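Local structure of kunitz-type conkunitzin-S1 (Conus striatus, 6Q6C) at residues 21-25 against 45-50. The protein is a cone snail Kunitz-type venom toxin that specifically blocks voltage-activated potassium channels of the Shaker family. The protein carries 1 engineered substitution. Residues are numbered along the deposited sequence; the frame is centred on the assembly and turned at random.
With NO3 (nitrate ion), chain D; NO3 (nitrate ion), chain F; PO4 (phosphate ion), chain C.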
loop_
_atom_site.group_PDB
_atom_site.type_symbol
_atom_site.label_atom_id
_atom_site.label_comp_id
_atom_site.label_asym_id
_atom_site.label_seq_id
_atom_site.Cartn_x
_atom_site.Cartn_y
_atom_site.Cartn_z
ATOM N N LYS A 21 3.021 -0.671 -10.442
ATOM C CA LYS A 21 3.656 -1.338 -9.273
ATOM C C LYS A 21 3.493 -0.412 -8.066
ATOM O O LYS A 21 3.941 0.750 -8.118
ATOM C CB LYS A 21 5.137 -1.580 -9.552
ATOM C CG LYS A 21 5.370 -2.522 -10.719
ATOM C CD LYS A 21 6.792 -2.852 -11.026
ATOM C CE LYS A 21 6.879 -3.886 -12.124
ATOM N NZ LYS A 21 8.275 -4.360 -12.258
ATOM N N ARG A 22 2.920 -0.921 -7.019
ATOM C CA ARG A 22 2.838 -0.224 -5.745
ATOM C C ARG A 22 3.159 -1.222 -4.627
ATOM O O ARG A 22 3.246 -2.418 -4.820
ATOM C CB ARG A 22 1.457 0.388 -5.548
ATOM C CG ARG A 22 1.164 1.530 -6.497
ATOM C CD ARG A 22 1.965 2.815 -6.289
ATOM N NE ARG A 22 1.545 3.907 -7.212
ATOM C CZ ARG A 22 1.894 4.079 -8.426
ATOM N NH1 ARG A 22 2.875 3.315 -9.006
ATOM N NH2 ARG A 22 1.187 5.058 -9.009
ATOM N N ILE A 23 3.249 -0.685 -3.449
ATOM C CA ILE A 23 3.557 -1.398 -2.186
ATOM C C ILE A 23 2.444 -1.109 -1.181
ATOM O O ILE A 23 1.983 0.046 -1.116
ATOM C CB ILE A 23 4.931 -0.918 -1.665
ATOM C CG1 ILE A 23 6.069 -1.065 -2.683
ATOM C CG2 ILE A 23 5.239 -1.649 -0.371
ATOM C CD1 ILE A 23 6.338 -2.451 -3.096
ATOM N N TYR A 24 2.026 -2.132 -0.450
ATOM C CA TYR A 24 1.035 -1.960 0.598
ATOM C C TYR A 24 1.606 -2.589 1.876
ATOM O O TYR A 24 2.387 -3.517 1.814
ATOM C CB TYR A 24 -0.328 -2.521 0.216
ATOM C CG TYR A 24 -0.452 -4.026 0.322
ATOM C CD1 TYR A 24 0.124 -4.838 -0.608
ATOM C CD2 TYR A 24 -1.091 -4.622 1.401
ATOM C CE1 TYR A 24 0.024 -6.209 -0.546
ATOM C CE2 TYR A 24 -1.135 -6.004 1.525
ATOM C CZ TYR A 24 -0.508 -6.803 0.570
ATOM O OH TYR A 24 -0.567 -8.174 0.765
ATOM N N TYR A 25 1.134 -2.075 3.005
ATOM C CA TYR A 25 1.459 -2.679 4.302
ATOM C C TYR A 25 0.471 -3.795 4.599
ATOM O O TYR A 25 -0.729 -3.548 4.669
ATOM C CB TYR A 25 1.521 -1.662 5.436
ATOM C CG TYR A 25 1.942 -2.291 6.743
ATOM C CD1 TYR A 25 3.235 -2.721 6.925
ATOM C CD2 TYR A 25 1.062 -2.412 7.795
ATOM C CE1 TYR A 25 3.641 -3.306 8.127
ATOM C CE2 TYR A 25 1.456 -2.962 9.010
ATOM C CZ TYR A 25 2.763 -3.353 9.200
ATOM O OH TYR A 25 3.162 -3.954 10.376
ATOM N N ASN A 45 -3.324 3.069 1.761
ATOM C CA ASN A 45 -2.327 2.014 2.002
ATOM C C ASN A 45 -1.656 1.674 0.669
ATOM O O ASN A 45 -1.923 0.632 0.091
ATOM C CB ASN A 45 -2.933 0.818 2.693
ATOM C CG ASN A 45 -1.879 -0.141 3.157
ATOM O OD1 ASN A 45 -0.687 0.082 2.995
ATOM N ND2 ASN A 45 -2.329 -1.258 3.699
ATOM N N ASN A 46 -0.954 2.649 0.124
ATOM C CA ASN A 46 -0.530 2.631 -1.295
ATOM C C ASN A 46 0.723 3.466 -1.378
ATOM O O ASN A 46 0.616 4.684 -1.216
ATOM C CB ASN A 46 -1.698 3.152 -2.129
ATOM C CG ASN A 46 -1.384 3.161 -3.609
ATOM O OD1 ASN A 46 -0.243 3.296 -3.977
ATOM N ND2 ASN A 46 -2.408 2.917 -4.421
ATOM N N PHE A 47 1.877 2.831 -1.585
ATOM C CA PHE A 47 3.182 3.525 -1.565
ATOM C C PHE A 47 3.909 3.191 -2.871
ATOM O O PHE A 47 3.850 2.081 -3.399
ATOM C CB PHE A 47 4.068 3.091 -0.392
ATOM C CG PHE A 47 3.380 3.274 0.941
ATOM C CD1 PHE A 47 2.522 2.314 1.452
ATOM C CD2 PHE A 47 3.639 4.406 1.675
ATOM C CE1 PHE A 47 1.851 2.553 2.637
ATOM C CE2 PHE A 47 2.996 4.643 2.884
ATOM C CZ PHE A 47 2.131 3.701 3.347
ATOM N N ARG A 48 4.648 4.152 -3.395
ATOM C CA ARG A 48 5.523 3.922 -4.545
ATOM C C ARG A 48 6.766 3.150 -4.152
ATOM O O ARG A 48 7.261 2.355 -5.048
ATOM C CB ARG A 48 5.902 5.201 -5.266
ATOM C CG ARG A 48 4.696 5.854 -5.914
ATOM C CD ARG A 48 5.139 7.077 -6.696
ATOM N NE ARG A 48 4.054 7.777 -7.334
ATOM C CZ ARG A 48 3.536 7.479 -8.507
ATOM N NH1 ARG A 48 4.023 6.447 -9.174
ATOM N NH2 ARG A 48 2.493 8.165 -8.963
ATOM N N ARG A 49 7.297 3.363 -2.972
ATOM C CA ARG A 49 8.567 2.749 -2.562
ATOM C C ARG A 49 8.379 1.946 -1.285
ATOM O O ARG A 49 7.635 2.375 -0.364
ATOM C CB ARG A 49 9.570 3.874 -2.329
ATOM C CG ARG A 49 9.925 4.590 -3.618
ATOM C CD ARG A 49 11.235 5.278 -3.453
ATOM N NE ARG A 49 11.150 6.199 -2.346
ATOM C CZ ARG A 49 12.104 6.420 -1.442
ATOM N NH1 ARG A 49 13.230 5.708 -1.411
ATOM N NH2 ARG A 49 11.889 7.336 -0.515
ATOM N N THR A 50 9.084 0.838 -1.211
ATOM C CA THR A 50 9.155 0.031 0.035
ATOM C C THR A 50 9.652 0.914 1.169
ATOM O O THR A 50 9.115 0.761 2.284
ATOM C CB THR A 50 10.013 -1.217 -0.199
ATOM O OG1 THR A 50 9.364 -2.043 -1.168
ATOM C CG2 THR A 50 10.178 -2.043 1.052
HETATM N N NO3 D . 5.287 7.286 -1.693
HETATM O O1 NO3 D . 4.030 6.834 -2.312
HETATM O O2 NO3 D . 5.271 8.103 -0.594
HETATM O O3 NO3 D . 6.489 6.076 -1.735
HETATM N N NO3 F . 2.500 10.614 -6.969
HETATM O O1 NO3 F . 1.262 10.465 -7.060
HETATM O O2 NO3 F . 3.240 11.423 -8.068
HETATM O O3 NO3 F . 3.365 9.904 -5.617
HETATM P P PO4 C . 0.215 7.994 -12.381
HETATM O O1 PO4 C . -0.630 6.874 -12.988
HETATM O O2 PO4 C . 0.244 7.791 -10.865
HETATM O O3 PO4 C . -0.239 9.331 -12.866
HETATM O O4 PO4 C . 1.687 7.808 -12.811
#
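I23 and F47 form a single antiparallel bridge, a hydrogen-bonded pair in which I23 N reaches F47 O at 2.8 Å and F47 N returns to I23 O at the same length. In this Kunitz (BPTI) fold the bridge ties the loop ahead of helix 50-58 to the outer side of strand 20-26, whose R22 and Y24 bond on the other side to F35 and L33 of the hairpin partner. Two residues along from the bridge, the side-chain amide of N45 stands in for a backbone partner: with CG anti to its N (chi1 -170°), it meets both polar backbone atoms of Y25. N45 OD1 accepts Y25 N at 2.8 Å in a nearly straight bond (173°), while ND2, whose second partner is L9 O, lies on a lone pair of Y25 O. F47 turns a ring edge toward I23 O, and the ring reaches C53 and T56 of the helix. On the helix side, I23 CD1 touches T50 OG1 at 3.6 Å. At the other end R22 bends at chi2, bringing its CD against N46 OD1; its guanidinium is held by K21 O and E20. The extended R48 runs alongside with its NH1 over one face of that group, the planes 44° apart. Anions probably from the crystallisation liquor gather here, and R48 NE donates to O3 of the chain F nitrate at 2.8 Å while R48 NH2 donates to phosphate O2 at 3.0 Å.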